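Local atomic coordinates of AAEL008620-PA odorant-binding protein (Aedes aegypti, PDB entry 5V13), a protein that binds juvenile hormone in the mosquito hemolymph, as a secreted, mainly helical member of the odorant-binding protein family. Residues B[165-169]-B[170-174]; B[190-193]-B[194-198]; B[209-212]-B[213-217]; B[238-241]-B[242-246]. All blocks are in the same frame, centred on the assembly; numbering follows the deposited sequence.

Contact 1 (B[165-169]-B[170-174]); sequences IGQMF and VDFCE
Q167 reaches across the first turn of helix 169-177 to D171, while F169 packs beside F172 and C173; these pairs lie at the N-terminal end of the helix, with M168 at the N-cap position. The Q167 side chain is fully extended and crosses D171 at about a right angle. With CG anti to the backbone N (chi1 -175°), it runs toward the helix and delivers NE2 to D171 OD2 at 2.9 Å. The bond is close to straight at nitrogen, 165°, and lies in the amide plane, but it meets OD2 on the anti side, 24° out of the carboxylate plane. The other end of the amide is held as well: OE1 accepts from the backbone N of Q164 and sits at the edge of the F172 ring, so both polar atoms of the buried Q167 are engaged and its rotation is fixed.

F169 and F172 lie side by side and point the same way. Their ring planes are nearly perpendicular, yet the approach is oblique, with F169 CE1 3.9 Å from F172 CD2 and centroids 5.8 Å apart. On the backbone, F172 N donates to M168 O and C173 N to F169 O, the first two i to i+4 bonds of the helix. D171 also packs on K175 of the second subunit, so this turn faces a chain interface. C173, disulfide-bonded to C195, makes an oblique sulfur-aromatic contact in which its SG lies 4.1 Å from F169 CD1.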
loop_
_atom_site.group_PDB
_atom_site.type_symbol
_atom_site.label_atom_id
_atom_site.label_comp_id
_atom_site.label_asym_id
_atom_site.label_seq_id
_atom_site.Cartn_x
_atom_site.Cartn_y
_atom_site.Cartn_z
ATOM N N ILE B 165 3.754 -7.376 1.149
ATOM C CA ILE B 165 3.459 -8.465 2.076
ATOM C C ILE B 165 2.017 -8.889 1.852
ATOM O O ILE B 165 1.125 -8.042 1.731
ATOM C CB ILE B 165 3.691 -8.009 3.526
ATOM C CG1 ILE B 165 5.186 -7.847 3.812
ATOM C CG2 ILE B 165 3.045 -8.996 4.536
ATOM C CD1 ILE B 165 5.464 -6.985 5.077
ATOM N N GLY B 166 1.783 -10.203 1.752
ATOM C CA GLY B 166 0.439 -10.706 1.523
ATOM C C GLY B 166 -0.030 -10.700 0.074
ATOM O O GLY B 166 -1.096 -11.263 -0.217
ATOM N N GLN B 167 0.707 -10.073 -0.836
ATOM C CA GLN B 167 0.384 -10.096 -2.262
ATOM C C GLN B 167 1.055 -11.284 -2.941
ATOM O O GLN B 167 2.220 -11.588 -2.665
ATOM C CB GLN B 167 0.847 -8.805 -2.946
ATOM C CG GLN B 167 0.434 -8.710 -4.432
ATOM C CD GLN B 167 0.901 -7.412 -5.084
ATOM O OE1 GLN B 167 1.813 -6.764 -4.584
ATOM N NE2 GLN B 167 0.283 -7.039 -6.206
ATOM N N MET B 168 0.322 -11.955 -3.830
ATOM C CA MET B 168 0.907 -13.075 -4.560
ATOM C C MET B 168 1.642 -12.567 -5.791
ATOM O O MET B 168 1.312 -11.516 -6.340
ATOM C CB MET B 168 -0.160 -14.084 -4.988
ATOM C CG MET B 168 -0.899 -14.715 -3.824
ATOM S SD MET B 168 -2.161 -15.910 -4.345
ATOM C CE MET B 168 -3.275 -15.879 -2.951
ATOM N N PHE B 169 2.627 -13.349 -6.243
ATOM C CA PHE B 169 3.475 -12.887 -7.331
ATOM C C PHE B 169 2.733 -12.824 -8.661
ATOM O O PHE B 169 3.005 -11.931 -9.471
ATOM C CB PHE B 169 4.732 -13.755 -7.454
ATOM C CG PHE B 169 5.990 -12.990 -7.134
ATOM C CD1 PHE B 169 6.297 -11.829 -7.832
ATOM C CD2 PHE B 169 6.829 -13.388 -6.107
ATOM C CE1 PHE B 169 7.427 -11.084 -7.523
ATOM C CE2 PHE B 169 7.956 -12.648 -5.794
ATOM C CZ PHE B 169 8.252 -11.494 -6.501
ATOM N N VAL B 170 1.812 -13.750 -8.929
ATOM C CA VAL B 170 1.124 -13.667 -10.219
ATOM C C VAL B 170 0.339 -12.361 -10.319
ATOM O O VAL B 170 0.413 -11.657 -11.336
ATOM C CB VAL B 170 0.227 -14.893 -10.454
ATOM C CG1 VAL B 170 -0.657 -14.660 -11.701
ATOM C CG2 VAL B 170 1.083 -16.115 -10.655
ATOM N N ASP B 171 -0.383 -12.001 -9.253
ATOM C CA ASP B 171 -1.122 -10.737 -9.217
ATOM C C ASP B 171 -0.198 -9.547 -9.440
ATOM O O ASP B 171 -0.532 -8.617 -10.189
ATOM C CB ASP B 171 -1.844 -10.584 -7.874
ATOM C CG ASP B 171 -2.610 -9.258 -7.764
ATOM O OD1 ASP B 171 -3.655 -9.121 -8.430
ATOM O OD2 ASP B 171 -2.173 -8.353 -7.021
ATOM N N PHE B 172 0.943 -9.534 -8.747
ATOM C CA PHE B 172 1.925 -8.469 -8.934
ATOM C C PHE B 172 2.368 -8.383 -10.389
ATOM O O PHE B 172 2.454 -7.291 -10.967
ATOM C CB PHE B 172 3.119 -8.722 -8.006
ATOM C CG PHE B 172 4.278 -7.821 -8.254
ATOM C CD1 PHE B 172 4.338 -6.567 -7.651
ATOM C CD2 PHE B 172 5.320 -8.217 -9.081
ATOM C CE1 PHE B 172 5.410 -5.724 -7.895
ATOM C CE2 PHE B 172 6.392 -7.379 -9.318
ATOM C CZ PHE B 172 6.431 -6.126 -8.721
ATOM N N CYS B 173 2.654 -9.532 -11.002
ATOM C CA CYS B 173 3.166 -9.529 -12.369
ATOM C C CYS B 173 2.083 -9.162 -13.375
ATOM O O CYS B 173 2.371 -8.492 -14.374
ATOM C CB CYS B 173 3.775 -10.883 -12.693
ATOM S SG CYS B 173 5.232 -11.175 -11.685
ATOM N N GLU B 174 0.838 -9.598 -13.132
ATOM C CA GLU B 174 -0.283 -9.208 -13.989
ATOM C C GLU B 174 -0.439 -7.690 -14.048
ATOM O O GLU B 174 -0.628 -7.112 -15.125
ATOM C CB GLU B 174 -1.580 -9.837 -13.479
ATOM C CG GLU B 174 -1.736 -11.316 -13.755
ATOM C CD GLU B 174 -3.075 -11.850 -13.257
ATOM O OE1 GLU B 174 -3.313 -11.809 -12.032
ATOM O OE2 GLU B 174 -3.896 -12.288 -14.089
#

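Contact 2 (B[190-193]-B[194-198]); sequences EAFL and DCVFR
F192 and V196, one helical turn apart, make the main apolar contact of this stretch. V196 CG2 sits over one face of the F192 ring, 3.5 Å above its plane and displaced toward the rim, with 3.6 Å to CE1; at 24° off the ring normal this is a CH-pi contact. Having CG2 beside its backbone N (CG1 anti, chi1 172°) turns that methyl back toward the preceding turn.

On the polar side E190 and D194 run alongside each other, pointing the same way. E190 OE1 stays 4.3 Å from D194 OD1, a like-charge approach that R198 may partly offset: R198 NE donates to D194 OD1 at 3.1 Å, in the guanidinium plane and on the syn side of the carboxylate but tilted out of its plane, as part of a salt bridge.

V196 N to F192 O (3.0 Å) holds the apolar pair and D194 N to E190 O (2.9 Å) the acidic one. Farther out, F179 and W181 meet the F192 ring, and R198 NH1 donates to E205 O. C195, between D194 and V196 in sequence, is disulfide-bonded to C173, giving a cystine-linked helix pair, consistent with the disulfide-bridged helices of odorant-binding proteins.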
loop_
_atom_site.group_PDB
_atom_site.type_symbol
_atom_site.label_atom_id
_atom_site.label_comp_id
_atom_site.label_asym_id
_atom_site.label_seq_id
_atom_site.Cartn_x
_atom_site.Cartn_y
_atom_site.Cartn_z
ATOM N N GLU B 190 5.842 -12.422 -22.941
ATOM C CA GLU B 190 7.153 -12.762 -22.393
ATOM C C GLU B 190 7.489 -11.933 -21.150
ATOM O O GLU B 190 8.131 -12.433 -20.219
ATOM C CB GLU B 190 8.219 -12.576 -23.476
ATOM C CG GLU B 190 9.554 -13.247 -23.188
ATOM C CD GLU B 190 10.535 -12.323 -22.491
ATOM O OE1 GLU B 190 11.005 -12.665 -21.384
ATOM O OE2 GLU B 190 10.836 -11.248 -23.052
ATOM N N ALA B 191 7.081 -10.661 -21.113
ATOM C CA ALA B 191 7.393 -9.851 -19.937
ATOM C C ALA B 191 6.673 -10.366 -18.695
ATOM O O ALA B 191 7.221 -10.314 -17.586
ATOM C CB ALA B 191 7.043 -8.385 -20.193
ATOM N N PHE B 192 5.444 -10.863 -18.852
ATOM C CA PHE B 192 4.726 -11.433 -17.715
ATOM C C PHE B 192 5.387 -12.720 -17.242
ATOM O O PHE B 192 5.635 -12.892 -16.042
ATOM C CB PHE B 192 3.260 -11.679 -18.083
ATOM C CG PHE B 192 2.532 -12.584 -17.129
ATOM C CD1 PHE B 192 2.087 -12.113 -15.898
ATOM C CD2 PHE B 192 2.265 -13.902 -17.469
ATOM C CE1 PHE B 192 1.404 -12.944 -15.021
ATOM C CE2 PHE B 192 1.582 -14.740 -16.600
ATOM C CZ PHE B 192 1.154 -14.266 -15.368
ATOM N N LEU B 193 5.702 -13.625 -18.176
ATOM C CA LEU B 193 6.384 -14.870 -17.811
ATOM C C LEU B 193 7.700 -14.589 -17.098
ATOM O O LEU B 193 8.022 -15.225 -16.085
ATOM C CB LEU B 193 6.621 -15.729 -19.058
ATOM C CG LEU B 193 5.344 -16.223 -19.749
ATOM C CD1 LEU B 193 5.648 -16.854 -21.109
ATOM C CD2 LEU B 193 4.584 -17.193 -18.839
ATOM N N ASP B 194 8.485 -13.649 -17.621
ATOM C CA ASP B 194 9.762 -13.323 -16.995
ATOM C C ASP B 194 9.564 -12.834 -15.567
ATOM O O ASP B 194 10.291 -13.248 -14.650
ATOM C CB ASP B 194 10.497 -12.276 -17.834
ATOM C CG ASP B 194 11.925 -12.056 -17.374
ATOM O OD1 ASP B 194 12.725 -13.011 -17.438
ATOM O OD2 ASP B 194 12.242 -10.926 -16.948
ATOM N N CYS B 195 8.567 -11.966 -15.356
ATOM C CA CYS B 195 8.275 -11.469 -14.011
ATOM C C CYS B 195 7.929 -12.612 -13.063
ATOM O O CYS B 195 8.436 -12.673 -11.936
ATOM C CB CYS B 195 7.131 -10.450 -14.064
ATOM S SG CYS B 195 6.583 -9.794 -12.433
ATOM N N VAL B 196 7.063 -13.531 -13.505
ATOM C CA VAL B 196 6.614 -14.612 -12.629
ATOM C C VAL B 196 7.770 -15.550 -12.310
ATOM O O VAL B 196 8.011 -15.893 -11.148
ATOM C CB VAL B 196 5.442 -15.382 -13.264
ATOM C CG1 VAL B 196 5.114 -16.622 -12.420
ATOM C CG2 VAL B 196 4.212 -14.499 -13.379
ATOM N N PHE B 197 8.496 -15.983 -13.341
ATOM C CA PHE B 197 9.570 -16.953 -13.143
ATOM C C PHE B 197 10.689 -16.383 -12.281
ATOM O O PHE B 197 11.284 -17.104 -11.473
ATOM C CB PHE B 197 10.114 -17.410 -14.491
ATOM C CG PHE B 197 9.176 -18.320 -15.257
ATOM C CD1 PHE B 197 8.073 -18.897 -14.637
ATOM C CD2 PHE B 197 9.398 -18.587 -16.592
ATOM C CE1 PHE B 197 7.221 -19.744 -15.337
ATOM C CE2 PHE B 197 8.542 -19.430 -17.305
ATOM C CZ PHE B 197 7.453 -20.001 -16.673
ATOM N N ARG B 198 10.993 -15.092 -12.431
ATOM C CA ARG B 198 12.000 -14.483 -11.564
ATOM C C ARG B 198 11.495 -14.320 -10.138
ATOM O O ARG B 198 12.284 -14.429 -9.193
ATOM C CB ARG B 198 12.453 -13.129 -12.120
ATOM C CG ARG B 198 13.304 -13.263 -13.364
ATOM C CD ARG B 198 13.769 -11.924 -13.915
ATOM N NE ARG B 198 14.576 -12.119 -15.122
ATOM C CZ ARG B 198 15.907 -12.086 -15.140
ATOM N NH1 ARG B 198 16.590 -11.832 -14.023
ATOM N NH2 ARG B 198 16.556 -12.276 -16.279
#

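Contact 3 (B[209-212]-B[213-217]); sequences VNVN and EIRRD
N210 and E213 set the start of helix 211-220, where the capping bonds are modest. From the N-cap position, N210 OD1 accepts from E213 N at 3.5 Å, a weak bond; N210 CG, anti to the backbone N (chi1 -178°), carries the amide across the E213 side chain, with ND2 3.6 Å from E213 CB. N210 O takes a second, weak bond from E213 N and a straighter one from I214 N.

Regular backbone bonds follow: R215 N to V211 O at 2.8 Å and R216 N to N212 O at 3.0 Å.

Among the side-chain polar contacts, N212 and R215 lie side by side, pointing the same way, their amide and guanidinium planes 70° apart. The modelled distance from R215 NH2 to N212 OD1 is too short to be trusted in detail. A bend at chi3 (60°) folds the R215 guanidinium back over the first turn, where N212 CA and V211 O come over one of its faces.

Apolar packing is slight: V209 CG1 touches I214 CD1 at 3.8 Å, and I214 also packs on W202.

Charge is handled mostly beyond the segments. E213 OE2 forms salt bridges with R35 and R261, and R216 NE is a long 3.7 Å from it. With two arginine salt bridges and a third, long one, the carboxylate of the buried E213 is probably kept ionised, and it ties the helix start to two distant parts of the chain.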
loop_
_atom_site.group_PDB
_atom_site.type_symbol
_atom_site.label_atom_id
_atom_site.label_comp_id
_atom_site.label_asym_id
_atom_site.label_seq_id
_atom_site.Cartn_x
_atom_site.Cartn_y
_atom_site.Cartn_z
ATOM N N VAL B 209 18.271 -20.699 -15.853
ATOM C CA VAL B 209 17.232 -21.610 -15.386
ATOM C C VAL B 209 17.693 -22.293 -14.106
ATOM O O VAL B 209 18.810 -22.816 -14.033
ATOM C CB VAL B 209 16.895 -22.639 -16.474
ATOM C CG1 VAL B 209 15.825 -23.619 -15.972
ATOM C CG2 VAL B 209 16.432 -21.924 -17.726
ATOM N N ASN B 210 16.825 -22.314 -13.099
ATOM C CA ASN B 210 17.122 -22.871 -11.778
ATOM C C ASN B 210 16.299 -24.153 -11.623
ATOM O O ASN B 210 15.205 -24.140 -11.059
ATOM C CB ASN B 210 16.794 -21.839 -10.691
ATOM C CG ASN B 210 17.113 -22.319 -9.281
ATOM O OD1 ASN B 210 17.550 -23.454 -9.065
ATOM N ND2 ASN B 210 16.905 -21.434 -8.308
ATOM N N VAL B 211 16.850 -25.272 -12.104
ATOM C CA VAL B 211 16.037 -26.475 -12.240
ATOM C C VAL B 211 15.683 -27.069 -10.883
ATOM O O VAL B 211 14.634 -27.707 -10.746
ATOM C CB VAL B 211 16.744 -27.514 -13.127
ATOM C CG1 VAL B 211 17.193 -26.862 -14.390
ATOM C CG2 VAL B 211 17.932 -28.125 -12.387
ATOM N N ASN B 212 16.549 -26.898 -9.872
ATOM C CA ASN B 212 16.240 -27.418 -8.541
ATOM C C ASN B 212 14.995 -26.753 -7.966
ATOM O O ASN B 212 14.191 -27.406 -7.292
ATOM C CB ASN B 212 17.419 -27.215 -7.589
ATOM C CG ASN B 212 18.578 -28.156 -7.863
ATOM O OD1 ASN B 212 18.434 -29.167 -8.553
ATOM N ND2 ASN B 212 19.738 -27.830 -7.304
ATOM N N GLU B 213 14.825 -25.451 -8.213
ATOM C CA GLU B 213 13.625 -24.751 -7.745
ATOM C C GLU B 213 12.379 -25.232 -8.483
ATOM O O GLU B 213 11.327 -25.451 -7.864
ATOM C CB GLU B 213 13.794 -23.240 -7.918
ATOM C CG GLU B 213 12.762 -22.386 -7.170
ATOM C CD GLU B 213 12.968 -22.392 -5.649
ATOM O OE1 GLU B 213 14.075 -22.746 -5.187
ATOM O OE2 GLU B 213 12.021 -22.042 -4.915
ATOM N N ILE B 214 12.475 -25.390 -9.809
ATOM C CA ILE B 214 11.350 -25.906 -10.588
ATOM C C ILE B 214 10.962 -27.297 -10.105
ATOM O O ILE B 214 9.782 -27.581 -9.861
ATOM C CB ILE B 214 11.686 -25.911 -12.093
ATOM C CG1 ILE B 214 11.987 -24.491 -12.583
ATOM C CG2 ILE B 214 10.527 -26.530 -12.885
ATOM C CD1 ILE B 214 12.724 -24.423 -13.937
ATOM N N ARG B 215 11.946 -28.201 -9.987
ATOM C CA ARG B 215 11.638 -29.552 -9.521
ATOM C C ARG B 215 10.990 -29.524 -8.135
ATOM O O ARG B 215 9.996 -30.214 -7.893
ATOM C CB ARG B 215 12.905 -30.413 -9.515
ATOM C CG ARG B 215 12.665 -31.847 -9.043
ATOM C CD ARG B 215 13.921 -32.696 -9.190
ATOM N NE ARG B 215 15.027 -32.157 -8.405
ATOM C CZ ARG B 215 16.108 -31.577 -8.924
ATOM N NH1 ARG B 215 16.246 -31.470 -10.241
ATOM N NH2 ARG B 215 17.057 -31.112 -8.121
ATOM N N ARG B 216 11.532 -28.715 -7.224
ATOM C CA ARG B 216 10.965 -28.579 -5.885
ATOM C C ARG B 216 9.488 -28.184 -5.934
ATOM O O ARG B 216 8.650 -28.776 -5.247
ATOM C CB ARG B 216 11.801 -27.555 -5.112
ATOM C CG ARG B 216 11.279 -27.085 -3.774
ATOM C CD ARG B 216 12.248 -26.030 -3.216
ATOM N NE ARG B 216 11.570 -24.895 -2.592
ATOM C CZ ARG B 216 11.616 -24.614 -1.292
ATOM N NH1 ARG B 216 12.321 -25.381 -0.468
ATOM N NH2 ARG B 216 10.965 -23.562 -0.814
ATOM N N ASP B 217 9.146 -27.197 -6.767
ATOM C CA ASP B 217 7.754 -26.755 -6.846
ATOM C C ASP B 217 6.874 -27.790 -7.533
ATOM O O ASP B 217 5.711 -27.967 -7.150
ATOM C CB ASP B 217 7.675 -25.407 -7.559
ATOM C CG ASP B 217 8.171 -24.272 -6.688
ATOM O OD1 ASP B 217 8.287 -24.495 -5.460
ATOM O OD2 ASP B 217 8.420 -23.166 -7.213
#

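Contact 4 (B[238-241]-B[242-246]); sequences GARQ and LYNCL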
loop_
_atom_site.group_PDB
_atom_site.type_symbol
_atom_site.label_atom_id
_atom_site.label_comp_id
_atom_site.label_asym_id
_atom_site.label_seq_id
_atom_site.Cartn_x
_atom_site.Cartn_y
_atom_site.Cartn_z
ATOM N N GLY B 238 15.942 -17.592 -21.526
ATOM C CA GLY B 238 14.756 -16.891 -21.985
ATOM C C GLY B 238 13.482 -17.407 -21.336
ATOM O O GLY B 238 13.303 -18.617 -21.195
ATOM N N ALA B 239 12.594 -16.487 -20.943
ATOM C CA ALA B 239 11.396 -16.879 -20.206
ATOM C C ALA B 239 10.407 -17.610 -21.099
ATOM O O ALA B 239 9.749 -18.563 -20.659
ATOM C CB ALA B 239 10.739 -15.650 -19.579
ATOM N N ARG B 240 10.278 -17.174 -22.352
ATOM C CA ARG B 240 9.393 -17.855 -23.290
ATOM C C ARG B 240 9.844 -19.291 -23.530
ATOM O O ARG B 240 9.015 -20.210 -23.574
ATOM C CB ARG B 240 9.338 -17.075 -24.605
ATOM C CG ARG B 240 8.647 -17.787 -25.754
ATOM C CD ARG B 240 7.136 -17.659 -25.664
ATOM N NE ARG B 240 6.698 -16.268 -25.738
ATOM C CZ ARG B 240 5.476 -15.858 -25.416
ATOM N NH1 ARG B 240 4.574 -16.737 -25.000
ATOM N NH2 ARG B 240 5.159 -14.573 -25.508
ATOM N N GLN B 241 11.157 -19.507 -23.670
ATOM C CA GLN B 241 11.667 -20.848 -23.951
ATOM C C GLN B 241 11.408 -21.797 -22.792
ATOM O O GLN B 241 11.046 -22.961 -23.006
ATOM C CB GLN B 241 13.165 -20.803 -24.260
ATOM C CG GLN B 241 13.507 -20.257 -25.638
ATOM C CD GLN B 241 13.047 -18.826 -25.819
ATOM O OE1 GLN B 241 13.320 -17.958 -24.979
ATOM N NE2 GLN B 241 12.315 -18.575 -26.900
ATOM N N LEU B 242 11.612 -21.335 -21.559
ATOM C CA LEU B 242 11.336 -22.191 -20.410
ATOM C C LEU B 242 9.851 -22.526 -20.324
ATOM O O LEU B 242 9.471 -23.686 -20.123
ATOM C CB LEU B 242 11.806 -21.518 -19.130
ATOM C CG LEU B 242 11.493 -22.273 -17.835
ATOM C CD1 LEU B 242 12.111 -23.665 -17.881
ATOM C CD2 LEU B 242 12.029 -21.470 -16.660
ATOM N N TYR B 243 8.997 -21.513 -20.475
ATOM C CA TYR B 243 7.554 -21.737 -20.452
ATOM C C TYR B 243 7.131 -22.739 -21.521
ATOM O O TYR B 243 6.415 -23.704 -21.227
ATOM C CB TYR B 243 6.818 -20.408 -20.624
ATOM C CG TYR B 243 5.316 -20.559 -20.778
ATOM C CD1 TYR B 243 4.492 -20.680 -19.667
ATOM C CD2 TYR B 243 4.730 -20.598 -22.041
ATOM C CE1 TYR B 243 3.110 -20.822 -19.811
ATOM C CE2 TYR B 243 3.362 -20.740 -22.196
ATOM C CZ TYR B 243 2.559 -20.846 -21.080
ATOM O OH TYR B 243 1.202 -20.986 -21.238
ATOM N N ASN B 244 7.585 -22.543 -22.768
ATOM C CA ASN B 244 7.232 -23.473 -23.838
ATOM C C ASN B 244 7.732 -24.881 -23.537
ATOM O O ASN B 244 7.046 -25.869 -23.829
ATOM C CB ASN B 244 7.796 -22.992 -25.182
ATOM C CG ASN B 244 7.053 -21.784 -25.741
ATOM O OD1 ASN B 244 5.915 -21.519 -25.376
ATOM N ND2 ASN B 244 7.700 -21.056 -26.645
ATOM N N CYS B 245 8.923 -25.000 -22.950
ATOM C CA CYS B 245 9.447 -26.330 -22.658
ATOM C C CYS B 245 8.615 -27.019 -21.576
ATOM O O CYS B 245 8.258 -28.191 -21.721
ATOM C CB CYS B 245 10.919 -26.237 -22.259
ATOM S SG CYS B 245 11.672 -27.835 -21.777
ATOM N N LEU B 246 8.271 -26.301 -20.501
ATOM C CA LEU B 246 7.475 -26.902 -19.433
ATOM C C LEU B 246 6.058 -27.222 -19.900
ATOM O O LEU B 246 5.529 -28.295 -19.592
ATOM C CB LEU B 246 7.432 -25.977 -18.214
ATOM C CG LEU B 246 8.740 -25.801 -17.437
ATOM C CD1 LEU B 246 8.598 -24.722 -16.386
ATOM C CD2 LEU B 246 9.189 -27.121 -16.793
#
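R240 and N244 meet one turn apart on helix 239-247, on its more open side. The tightly packed side belongs to A239, L242 and Y243, all buried. A run of i to i+4 bonds frames both sides: Y243 N to A239 O at 3.0 Å and N244 N to R240 O at 2.9 Å, both nearly straight, with C245 N to Q241 O at 2.9 Å. L242 N to G238 O is longer, 3.2 Å.

On the looser side, R240 bends at chi2 and chi3 (81° and 62°), so its aliphatic part passes N244. There ND2 lies 3.5 Å from R240 CG and 3.6 Å from CD, a polar atom against methylenes with no bond between the side chains, although the guanidinium and amide planes are only 28° apart. The R240 guanidinium goes on to P188, whose O accepts a weak bond from NH1. Q241 is exposed.

Around this turn, A239 and Y243 pack on helix 190-199, L242 reaches both that helix and I214 of helix 211-220, and Y243 touches L254 of helix 251-264, its OH bonded to R247. C245 joins helix 239-247 to C232 by a disulfide.

In the fold
Contacts 1 and 3 take in a helix start with its N-cap, while 2 and 4 run along most of a short helix; all are in series along the chain. Contact 1 is the buried one, and the second subunit also reaches it; contacts 2, 3 and 4 are partly buried and touched by no other chain. Contacts 1 and 2 are joined covalently, C173 SG to C195 SG at 2.1 Å, whereas contacts 2 and 4 meet by packing alone, as L193 CD2 on Y243 CD1 at 3.6 Å. Contact 3 reaches contact 4 through I214 and V209 on L242 but stays about 7 Å from contact 2 at the nearest atoms. Aromatic packing marks contacts 1 and 2; arginine and asparagine chemistry marks 3 and 4.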